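Local coordinates for putative phosphomannomutase (Thermus thermophilus, PDB 1TUO), which probably catalyses, as a magnesium-dependent member of the phosphohexose mutase family, the transfer of a phosphate between positions of a sugar, at residues R157-L168 / G191-V200; F176-M185 / E239-D249. All coordinates share one frame; numbering follows the deposited sequence.

Interaction 1 (R157-L168 / G191-V200); sequences REAYFEALKAHL and GFLKGFLRHV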
loop_
_atom_site.group_PDB
_atom_site.type_symbol
_atom_site.label_atom_id
_atom_site.label_comp_id
_atom_site.label_asym_id
_atom_site.label_seq_id
_atom_site.Cartn_x
_atom_site.Cartn_y
_atom_site.Cartn_z
ATOM N N ARG A 157 -5.243 -17.784 -6.100
ATOM C CA ARG A 157 -5.597 -17.449 -4.734
ATOM C C ARG A 157 -5.030 -18.454 -3.731
ATOM O O ARG A 157 -4.398 -18.071 -2.748
ATOM C CB ARG A 157 -7.116 -17.373 -4.602
ATOM C CG ARG A 157 -7.581 -16.910 -3.248
ATOM C CD ARG A 157 -9.083 -16.738 -3.201
ATOM N NE ARG A 157 -9.542 -15.742 -4.163
ATOM C CZ ARG A 157 -10.647 -15.024 -4.010
ATOM N NH1 ARG A 157 -11.399 -15.197 -2.931
ATOM N NH2 ARG A 157 -11.003 -14.137 -4.930
ATOM N N GLU A 158 -5.250 -19.742 -3.985
ATOM C CA GLU A 158 -4.762 -20.778 -3.084
ATOM C C GLU A 158 -3.255 -20.708 -2.886
ATOM O O GLU A 158 -2.768 -20.811 -1.761
ATOM C CB GLU A 158 -5.143 -22.163 -3.611
ATOM C CG GLU A 158 -6.627 -22.489 -3.525
ATOM C CD GLU A 158 -7.118 -22.642 -2.098
ATOM O OE1 GLU A 158 -7.348 -21.613 -1.426
ATOM O OE2 GLU A 158 -7.270 -23.798 -1.644
ATOM N N ALA A 159 -2.515 -20.533 -3.978
ATOM C CA ALA A 159 -1.061 -20.456 -3.888
ATOM C C ALA A 159 -0.641 -19.224 -3.088
ATOM O O ALA A 159 0.338 -19.266 -2.343
ATOM C CB ALA A 159 -0.447 -20.412 -5.285
ATOM N N TYR A 160 -1.380 -18.131 -3.255
ATOM C CA TYR A 160 -1.093 -16.897 -2.528
ATOM C C TYR A 160 -1.294 -17.143 -1.033
ATOM O O TYR A 160 -0.499 -16.690 -0.209
ATOM C CB TYR A 160 -2.017 -15.778 -3.015
ATOM C CG TYR A 160 -1.875 -14.467 -2.261
ATOM C CD1 TYR A 160 -0.652 -13.782 -2.217
ATOM C CD2 TYR A 160 -2.964 -13.910 -1.594
ATOM C CE1 TYR A 160 -0.526 -12.570 -1.515
ATOM C CE2 TYR A 160 -2.849 -12.706 -0.897
ATOM C CZ TYR A 160 -1.631 -12.044 -0.859
ATOM O OH TYR A 160 -1.528 -10.864 -0.146
ATOM N N PHE A 161 -2.354 -17.864 -0.687
ATOM C CA PHE A 161 -2.625 -18.164 0.714
ATOM C C PHE A 161 -1.501 -19.021 1.291
ATOM O O PHE A 161 -1.070 -18.816 2.427
ATOM C CB PHE A 161 -3.968 -18.888 0.867
ATOM C CG PHE A 161 -5.170 -18.029 0.560
ATOM C CD1 PHE A 161 -5.163 -16.662 0.835
ATOM C CD2 PHE A 161 -6.321 -18.596 0.026
ATOM C CE1 PHE A 161 -6.287 -15.877 0.582
ATOM C CE2 PHE A 161 -7.451 -17.821 -0.229
ATOM C CZ PHE A 161 -7.433 -16.457 0.049
ATOM N N GLU A 162 -1.025 -19.984 0.506
ATOM C CA GLU A 162 0.063 -20.843 0.958
ATOM C C GLU A 162 1.324 -20.028 1.208
ATOM O O GLU A 162 2.079 -20.306 2.136
ATOM C CB GLU A 162 0.349 -21.935 -0.076
ATOM C CG GLU A 162 -0.597 -23.112 0.016
ATOM C CD GLU A 162 -0.463 -23.845 1.341
ATOM O OE1 GLU A 162 -1.461 -23.923 2.086
ATOM O OE2 GLU A 162 0.644 -24.342 1.637
ATOM N N ALA A 163 1.553 -19.024 0.370
ATOM C CA ALA A 163 2.723 -18.172 0.526
ATOM C C ALA A 163 2.599 -17.363 1.817
ATOM O O ALA A 163 3.567 -17.233 2.568
ATOM C CB ALA A 163 2.854 -17.241 -0.668
ATOM N N LEU A 164 1.404 -16.823 2.064
ATOM C CA LEU A 164 1.148 -16.029 3.265
ATOM C C LEU A 164 1.405 -16.854 4.518
ATOM O O LEU A 164 2.063 -16.395 5.453
ATOM C CB LEU A 164 -0.302 -15.527 3.282
ATOM C CG LEU A 164 -0.681 -14.419 2.292
ATOM C CD1 LEU A 164 -2.168 -14.127 2.391
ATOM C CD2 LEU A 164 0.132 -13.162 2.593
ATOM N N LYS A 165 0.876 -18.073 4.519
ATOM C CA LYS A 165 1.018 -18.990 5.644
ATOM C C LYS A 165 2.464 -19.091 6.119
ATOM O O LYS A 165 2.735 -19.133 7.318
ATOM C CB LYS A 165 0.508 -20.380 5.238
ATOM C CG LYS A 165 0.608 -21.430 6.330
ATOM C CD LYS A 165 0.163 -22.808 5.834
ATOM C CE LYS A 165 1.100 -23.356 4.769
ATOM N NZ LYS A 165 0.729 -24.741 4.351
ATOM N N ALA A 166 3.390 -19.112 5.169
ATOM C CA ALA A 166 4.810 -19.231 5.475
ATOM C C ALA A 166 5.401 -18.064 6.262
ATOM O O ALA A 166 6.530 -18.154 6.748
ATOM C CB ALA A 166 5.593 -19.425 4.180
ATOM N N HIS A 167 4.652 -16.974 6.394
ATOM C CA HIS A 167 5.154 -15.802 7.111
ATOM C C HIS A 167 4.325 -15.444 8.334
ATOM O O HIS A 167 4.456 -14.345 8.881
ATOM C CB HIS A 167 5.201 -14.604 6.163
ATOM C CG HIS A 167 5.962 -14.871 4.905
ATOM N ND1 HIS A 167 7.303 -15.189 4.904
ATOM C CD2 HIS A 167 5.565 -14.904 3.612
ATOM C CE1 HIS A 167 7.699 -15.408 3.664
ATOM N NE2 HIS A 167 6.664 -15.241 2.860
ATOM N N LEU A 168 3.485 -16.375 8.768
ATOM C CA LEU A 168 2.623 -16.146 9.917
ATOM C C LEU A 168 2.740 -17.249 10.960
ATOM O O LEU A 168 3.016 -18.404 10.630
ATOM C CB LEU A 168 1.170 -16.035 9.447
ATOM C CG LEU A 168 0.846 -14.796 8.609
ATOM C CD1 LEU A 168 -0.406 -15.032 7.786
ATOM C CD2 LEU A 168 0.672 -13.598 9.534
ATOM N N GLY A 191 -12.999 -10.790 0.646
ATOM C CA GLY A 191 -12.911 -12.231 0.799
ATOM C C GLY A 191 -11.541 -12.847 1.016
ATOM O O GLY A 191 -11.443 -14.044 1.288
ATOM N N PHE A 192 -10.483 -12.050 0.922
ATOM C CA PHE A 192 -9.144 -12.594 1.085
ATOM C C PHE A 192 -8.730 -12.969 2.499
ATOM O O PHE A 192 -7.948 -13.898 2.685
ATOM C CB PHE A 192 -8.109 -11.656 0.449
ATOM C CG PHE A 192 -7.973 -11.851 -1.026
ATOM C CD1 PHE A 192 -8.946 -11.374 -1.901
ATOM C CD2 PHE A 192 -6.922 -12.606 -1.541
ATOM C CE1 PHE A 192 -8.880 -11.653 -3.266
ATOM C CE2 PHE A 192 -6.849 -12.890 -2.907
ATOM C CZ PHE A 192 -7.830 -12.415 -3.766
ATOM N N LEU A 193 -9.250 -12.270 3.500
ATOM C CA LEU A 193 -8.898 -12.603 4.875
ATOM C C LEU A 193 -9.676 -13.842 5.321
ATOM O O LEU A 193 -9.114 -14.734 5.950
ATOM C CB LEU A 193 -9.181 -11.419 5.801
ATOM C CG LEU A 193 -8.241 -10.232 5.565
ATOM C CD1 LEU A 193 -8.614 -9.085 6.490
ATOM C CD2 LEU A 193 -6.799 -10.661 5.811
ATOM N N LYS A 194 -10.964 -13.893 4.991
ATOM C CA LYS A 194 -11.788 -15.051 5.338
ATOM C C LYS A 194 -11.225 -16.241 4.579
ATOM O O LYS A 194 -11.088 -17.341 5.121
ATOM C CB LYS A 194 -13.240 -14.844 4.910
ATOM C CG LYS A 194 -13.986 -13.759 5.657
ATOM C CD LYS A 194 -15.427 -13.690 5.173
ATOM C CE LYS A 194 -16.210 -12.612 5.893
ATOM N NZ LYS A 194 -17.611 -12.549 5.385
ATOM N N GLY A 195 -10.895 -16.004 3.313
ATOM C CA GLY A 195 -10.341 -17.051 2.480
ATOM C C GLY A 195 -9.086 -17.662 3.075
ATOM O O GLY A 195 -8.993 -18.881 3.204
ATOM N N PHE A 196 -8.122 -16.823 3.443
ATOM C CA PHE A 196 -6.873 -17.312 4.022
ATOM C C PHE A 196 -7.097 -18.150 5.278
ATOM O O PHE A 196 -6.498 -19.214 5.442
ATOM C CB PHE A 196 -5.942 -16.157 4.387
ATOM C CG PHE A 196 -4.775 -16.579 5.235
ATOM C CD1 PHE A 196 -3.677 -17.214 4.666
ATOM C CD2 PHE A 196 -4.806 -16.406 6.618
ATOM C CE1 PHE A 196 -2.626 -17.673 5.459
ATOM C CE2 PHE A 196 -3.761 -16.863 7.423
ATOM C CZ PHE A 196 -2.669 -17.498 6.842
ATOM N N LEU A 197 -7.938 -17.647 6.173
ATOM C CA LEU A 197 -8.224 -18.337 7.425
ATOM C C LEU A 197 -8.887 -19.685 7.169
ATOM O O LEU A 197 -8.509 -20.698 7.767
ATOM C CB LEU A 197 -9.119 -17.467 8.307
ATOM C CG LEU A 197 -8.467 -16.174 8.810
ATOM C CD1 LEU A 197 -9.514 -15.290 9.471
ATOM C CD2 LEU A 197 -7.341 -16.505 9.787
ATOM N N ARG A 198 -9.880 -19.692 6.288
ATOM C CA ARG A 198 -10.577 -20.925 5.958
ATOM C C ARG A 198 -9.571 -21.873 5.319
ATOM O O ARG A 198 -9.639 -23.086 5.507
ATOM C CB ARG A 198 -11.730 -20.637 4.993
ATOM C CG ARG A 198 -12.316 -21.869 4.319
ATOM C CD ARG A 198 -12.236 -21.704 2.811
ATOM N NE ARG A 198 -10.860 -21.448 2.391
ATOM C CZ ARG A 198 -10.519 -20.894 1.232
ATOM N NH1 ARG A 198 -11.456 -20.529 0.363
ATOM N NH2 ARG A 198 -9.239 -20.706 0.942
ATOM N N HIS A 199 -8.624 -21.303 4.578
ATOM C CA HIS A 199 -7.593 -22.083 3.904
ATOM C C HIS A 199 -6.691 -22.841 4.878
ATOM O O HIS A 199 -6.278 -23.971 4.601
ATOM C CB HIS A 199 -6.725 -21.173 3.037
ATOM C CG HIS A 199 -5.592 -21.882 2.363
ATOM N ND1 HIS A 199 -5.757 -22.622 1.211
ATOM C CD2 HIS A 199 -4.280 -21.971 2.683
ATOM C CE1 HIS A 199 -4.594 -23.134 0.850
ATOM N NE2 HIS A 199 -3.681 -22.754 1.726
ATOM N N VAL A 200 -6.376 -22.212 6.007
ATOM C CA VAL A 200 -5.514 -22.829 7.010
ATOM C C VAL A 200 -6.289 -23.459 8.168
ATOM O O VAL A 200 -5.694 -23.879 9.159
ATOM C CB VAL A 200 -4.512 -21.808 7.589
ATOM C CG1 VAL A 200 -3.526 -21.377 6.514
ATOM C CG2 VAL A 200 -5.257 -20.603 8.141
#
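Helices 157-165 and 192-199 cross at -72°, their axes 9.7 Å apart, and the backbones come nearest where Phe161 faces Phe196. Phe161 is a knob in a knobs-into-holes contact, set among Phe192, Gly195, Phe196 and His199; its CZ lies 3.5 Å from Phe196 N, and Gly195, having no side chain, lets the ring lie this close. Phe196, with CG anti to its backbone N (chi1 168°), turns its ring edge to Phe161 O and Lys165 N, and its CZ meets Leu168 CD1 at 3.5 Å. Both helices belong to alpha/beta/alpha domain II of the phosphohexose mutase fold, and Phe196 also touches Leu353 of helix 348-362. Arg157 lays its guanidinium against the Phe192 ring in an off-centre cation-pi contact, CZ 4.3 Å from the centroid. His199 sits between two carboxylates, Phe161 CB over its face: NE2 donates to the anti lone pair of Glu162 OE1 (153°, at an unusually short 2.5 Å), and ND1 bonds weakly to Glu158 OE1. A leucine here would probably leave Glu162 OE1 without its donor, though Lys165 NZ still holds OE2, and Glu158 with Arg198 as remaining partner across the contact. Glu158 OE1 meets Arg198 NH2 in a 3.2 Å salt bridge.

Interaction 2 (F176-M185 / E239-D249); sequences FSGVLYHDSM and ETPPSFAVATD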
loop_
_atom_site.group_PDB
_atom_site.type_symbol
_atom_site.label_atom_id
_atom_site.label_comp_id
_atom_site.label_asym_id
_atom_site.label_seq_id
_atom_site.Cartn_x
_atom_site.Cartn_y
_atom_site.Cartn_z
ATOM N N PHE A 176 -6.243 -15.763 18.925
ATOM C CA PHE A 176 -7.029 -14.532 18.866
ATOM C C PHE A 176 -8.401 -14.788 19.474
ATOM O O PHE A 176 -9.098 -15.723 19.081
ATOM C CB PHE A 176 -7.181 -14.046 17.419
ATOM C CG PHE A 176 -7.908 -12.735 17.298
ATOM C CD1 PHE A 176 -7.402 -11.585 17.901
ATOM C CD2 PHE A 176 -9.108 -12.650 16.597
ATOM C CE1 PHE A 176 -8.083 -10.368 17.810
ATOM C CE2 PHE A 176 -9.797 -11.437 16.500
ATOM C CZ PHE A 176 -9.281 -10.297 17.109
ATOM N N SER A 177 -8.790 -13.946 20.426
ATOM C CA SER A 177 -10.061 -14.108 21.123
ATOM C C SER A 177 -11.165 -13.133 20.730
ATOM O O SER A 177 -12.226 -13.109 21.355
ATOM C CB SER A 177 -9.821 -14.017 22.634
ATOM O OG SER A 177 -9.176 -12.800 22.976
ATOM N N GLY A 178 -10.932 -12.333 19.698
ATOM C CA GLY A 178 -11.953 -11.388 19.286
ATOM C C GLY A 178 -12.550 -11.690 17.927
ATOM O O GLY A 178 -12.542 -12.832 17.458
ATOM N N VAL A 179 -13.077 -10.649 17.298
ATOM C CA VAL A 179 -13.668 -10.757 15.976
ATOM C C VAL A 179 -12.945 -9.756 15.089
ATOM O O VAL A 179 -12.611 -8.658 15.533
ATOM C CB VAL A 179 -15.170 -10.405 15.992
ATOM C CG1 VAL A 179 -15.377 -9.053 16.638
ATOM C CG2 VAL A 179 -15.718 -10.386 14.578
ATOM N N LEU A 180 -12.682 -10.142 13.848
ATOM C CA LEU A 180 -12.017 -9.238 12.926
ATOM C C LEU A 180 -13.027 -8.715 11.912
ATOM O O LEU A 180 -13.686 -9.489 11.219
ATOM C CB LEU A 180 -10.875 -9.949 12.191
ATOM C CG LEU A 180 -10.115 -9.098 11.162
ATOM C CD1 LEU A 180 -9.421 -7.936 11.853
ATOM C CD2 LEU A 180 -9.098 -9.957 10.429
ATOM N N TYR A 181 -13.170 -7.397 11.856
ATOM C CA TYR A 181 -14.067 -6.787 10.892
ATOM C C TYR A 181 -13.185 -6.425 9.710
ATOM O O TYR A 181 -12.077 -5.908 9.896
ATOM C CB TYR A 181 -14.716 -5.521 11.463
ATOM C CG TYR A 181 -15.744 -5.791 12.538
ATOM C CD1 TYR A 181 -15.361 -6.031 13.855
ATOM C CD2 TYR A 181 -17.103 -5.821 12.231
ATOM C CE1 TYR A 181 -16.310 -6.295 14.846
ATOM C CE2 TYR A 181 -18.063 -6.085 13.210
ATOM C CZ TYR A 181 -17.658 -6.320 14.515
ATOM O OH TYR A 181 -18.604 -6.573 15.490
ATOM N N HIS A 182 -13.656 -6.734 8.506
ATOM C CA HIS A 182 -12.900 -6.421 7.303
ATOM C C HIS A 182 -13.738 -5.595 6.347
ATOM O O HIS A 182 -14.648 -6.111 5.693
ATOM C CB HIS A 182 -12.446 -7.687 6.575
ATOM C CG HIS A 182 -11.682 -7.408 5.315
ATOM N ND1 HIS A 182 -11.476 -8.358 4.338
ATOM C CD2 HIS A 182 -11.071 -6.280 4.877
ATOM C CE1 HIS A 182 -10.774 -7.828 3.352
ATOM N NE2 HIS A 182 -10.514 -6.569 3.654
ATOM N N ASP A 183 -13.411 -4.310 6.283
ATOM C CA ASP A 183 -14.063 -3.360 5.398
ATOM C C ASP A 183 -13.229 -3.409 4.119
ATOM O O ASP A 183 -12.069 -2.993 4.118
ATOM C CB ASP A 183 -14.000 -1.975 6.042
ATOM C CG ASP A 183 -14.590 -0.884 5.178
ATOM O OD1 ASP A 183 -14.576 0.272 5.650
ATOM O OD2 ASP A 183 -15.063 -1.163 4.050
ATOM N N SER A 184 -13.810 -3.954 3.052
ATOM C CA SER A 184 -13.117 -4.062 1.769
ATOM C C SER A 184 -13.292 -2.811 0.916
ATOM O O SER A 184 -12.633 -2.658 -0.112
ATOM C CB SER A 184 -13.624 -5.287 0.998
ATOM O OG SER A 184 -13.187 -6.486 1.614
ATOM N N MET A 185 -14.175 -1.921 1.361
ATOM C CA MET A 185 -14.457 -0.662 0.672
ATOM C C MET A 185 -14.914 -0.858 -0.774
ATOM O O MET A 185 -14.812 0.057 -1.588
ATOM C CB MET A 185 -13.219 0.253 0.706
ATOM C CG MET A 185 -12.662 0.508 2.107
ATOM S SD MET A 185 -11.330 1.737 2.162
ATOM C CE MET A 185 -12.293 3.275 2.368
ATOM N N GLU A 239 -18.136 -1.801 20.030
ATOM C CA GLU A 239 -17.321 -3.001 20.163
ATOM C C GLU A 239 -16.368 -2.907 21.343
ATOM O O GLU A 239 -16.213 -1.848 21.950
ATOM C CB GLU A 239 -16.515 -3.249 18.885
ATOM C CG GLU A 239 -17.200 -4.162 17.893
ATOM C CD GLU A 239 -17.558 -5.501 18.506
ATOM O OE1 GLU A 239 -16.725 -6.050 19.261
ATOM O OE2 GLU A 239 -18.667 -6.003 18.230
ATOM N N THR A 240 -15.732 -4.028 21.663
ATOM C CA THR A 240 -14.785 -4.088 22.766
ATOM C C THR A 240 -13.557 -4.902 22.377
ATOM O O THR A 240 -13.643 -5.825 21.565
ATOM C CB THR A 240 -15.421 -4.733 24.011
ATOM O OG1 THR A 240 -15.846 -6.062 23.694
ATOM C CG2 THR A 240 -16.622 -3.917 24.478
ATOM N N PRO A 241 -12.393 -4.561 22.954
ATOM C CA PRO A 241 -11.126 -5.245 22.689
ATOM C C PRO A 241 -11.251 -6.746 22.941
ATOM O O PRO A 241 -12.056 -7.178 23.766
ATOM C CB PRO A 241 -10.166 -4.576 23.669
ATOM C CG PRO A 241 -10.712 -3.186 23.771
ATOM C CD PRO A 241 -12.194 -3.435 23.882
ATOM N N PRO A 242 -10.437 -7.558 22.252
ATOM C CA PRO A 242 -9.425 -7.148 21.276
ATOM C C PRO A 242 -9.935 -7.073 19.837
ATOM O O PRO A 242 -9.146 -7.095 18.896
ATOM C CB PRO A 242 -8.358 -8.215 21.442
ATOM C CG PRO A 242 -9.198 -9.443 21.629
ATOM C CD PRO A 242 -10.275 -8.984 22.599
ATOM N N SER A 243 -11.247 -6.998 19.662
ATOM C CA SER A 243 -11.817 -6.921 18.321
ATOM C C SER A 243 -11.436 -5.611 17.647
ATOM O O SER A 243 -11.273 -4.585 18.308
ATOM C CB SER A 243 -13.339 -7.038 18.383
ATOM O OG SER A 243 -13.723 -8.314 18.868
ATOM N N PHE A 244 -11.285 -5.652 16.327
ATOM C CA PHE A 244 -10.941 -4.455 15.585
ATOM C C PHE A 244 -11.248 -4.632 14.112
ATOM O O PHE A 244 -11.561 -5.729 13.651
ATOM C CB PHE A 244 -9.463 -4.087 15.787
ATOM C CG PHE A 244 -8.488 -5.065 15.189
ATOM C CD1 PHE A 244 -7.858 -4.789 13.976
ATOM C CD2 PHE A 244 -8.165 -6.242 15.854
ATOM C CE1 PHE A 244 -6.918 -5.668 13.438
ATOM C CE2 PHE A 244 -7.229 -7.128 15.325
ATOM C CZ PHE A 244 -6.602 -6.842 14.116
ATOM N N ALA A 245 -11.169 -3.539 13.373
ATOM C CA ALA A 245 -11.450 -3.602 11.953
ATOM C C ALA A 245 -10.246 -3.217 11.124
ATOM O O ALA A 245 -9.475 -2.348 11.515
ATOM C CB ALA A 245 -12.611 -2.675 11.614
ATOM N N VAL A 246 -10.079 -3.896 9.993
ATOM C CA VAL A 246 -9.024 -3.545 9.054
ATOM C C VAL A 246 -9.782 -3.123 7.810
ATOM O O VAL A 246 -10.759 -3.766 7.427
ATOM C CB VAL A 246 -8.090 -4.727 8.696
ATOM C CG1 VAL A 246 -7.164 -5.016 9.861
ATOM C CG2 VAL A 246 -8.897 -5.957 8.328
ATOM N N ALA A 247 -9.359 -2.018 7.209
ATOM C CA ALA A 247 -10.000 -1.525 5.996
ATOM C C ALA A 247 -8.934 -1.539 4.923
ATOM O O ALA A 247 -7.938 -0.823 5.026
ATOM C CB ALA A 247 -10.514 -0.103 6.209
ATOM N N THR A 248 -9.114 -2.377 3.911
ATOM C CA THR A 248 -8.132 -2.440 2.838
ATOM C C THR A 248 -8.551 -1.469 1.736
ATOM O O THR A 248 -9.745 -1.285 1.486
ATOM C CB THR A 248 -8.005 -3.880 2.275
ATOM O OG1 THR A 248 -9.303 -4.409 1.973
ATOM C CG2 THR A 248 -7.320 -4.783 3.288
ATOM N N ASP A 249 -7.580 -0.825 1.097
ATOM C CA ASP A 249 -7.920 0.118 0.041
ATOM C C ASP A 249 -8.325 -0.574 -1.261
ATOM O O ASP A 249 -8.461 -1.800 -1.312
ATOM C CB ASP A 249 -6.775 1.114 -0.207
ATOM C CG ASP A 249 -5.607 0.514 -0.967
ATOM O OD1 ASP A 249 -4.871 1.310 -1.587
ATOM O OD2 ASP A 249 -5.409 -0.723 -0.939
HETATM O O HOH W 1 -10.147 -3.849 -0.521
#
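Leu180 to Asp183 pair with Phe244 to Ala247 as parallel strands, joined by a backbone hydrogen-bond ladder. Tyr181 N donates to Phe244 O at 2.9 Å and 177°, Tyr181 O receives Val246 N, Asp183 N reaches Val246 O, and Thr248 N closes the series on Asp183 O. At the other end the ladder fades, for Phe244 N reaches Val179 O only weakly, at 3.4 Å. Strand 180-183 lies between strands 206-209 and 244-248 in the domain II sheet.

Apolar contacts flank the ladder. On the face carrying Leu180 and Val246, Leu180 CD1 sits over the face of the Phe244 ring, 3.9 Å from its centroid, as a CH-pi contact; chi1 of 67° sets Phe244 CG between its own backbone N and carbonyl carbon, while the ring edge meets Phe176 CE1. On the face carrying Tyr181 and Ala245, the two CB atoms pack at 3.5 Å beneath helix 230-236.

Polar side chains add two further ties. His182 NE2 and Thr248 OG1 share a nearly straight hydrogen bond of 3.0 Å in the plane of the imidazole. Tyr181 OH donates to Glu239 OE2 at 2.8 Å, approaching from above the carboxylate plane. A water lies 2.7 Å from Thr248 OG1 and 2.8 Å from both Ser184 O and Asp249 O, bridging the segments just past the strands.

Asp183 OD2 receives Met185 N in an Asx turn, while its OD1 engages Thr232 and Arg210. With Tyr181 OH, His182 NE2, Thr248 OG1 and the Asp183 carboxylate all partnered, the chemistry implies a strand pair held in register as far as Thr248, just before Asp249.

Interactions 1 and 2 have centres about 17 Å apart, yet they touch through Leu193. This residue of helix 192-199 points away from helix 157-165, and its CD1 lies 3.6 Å from Val246 CG2 and 3.7 Å from His182 ND1. Helix 192-199 therefore lies between helix 157-165 and the sheet. Strand 180-183, helix 192-199 and strand 206-209 make a beta-alpha-beta crossover, the two strands being parallel neighbours. Interaction 2 leads toward the probable active site: Asp249 begins an Asp-rich loop with Asp251 and Asp253, consistent with the family's magnesium site, and bonds to Ser109, which by its place in a TASHNP sequence is probably the serine phosphorylated in this family.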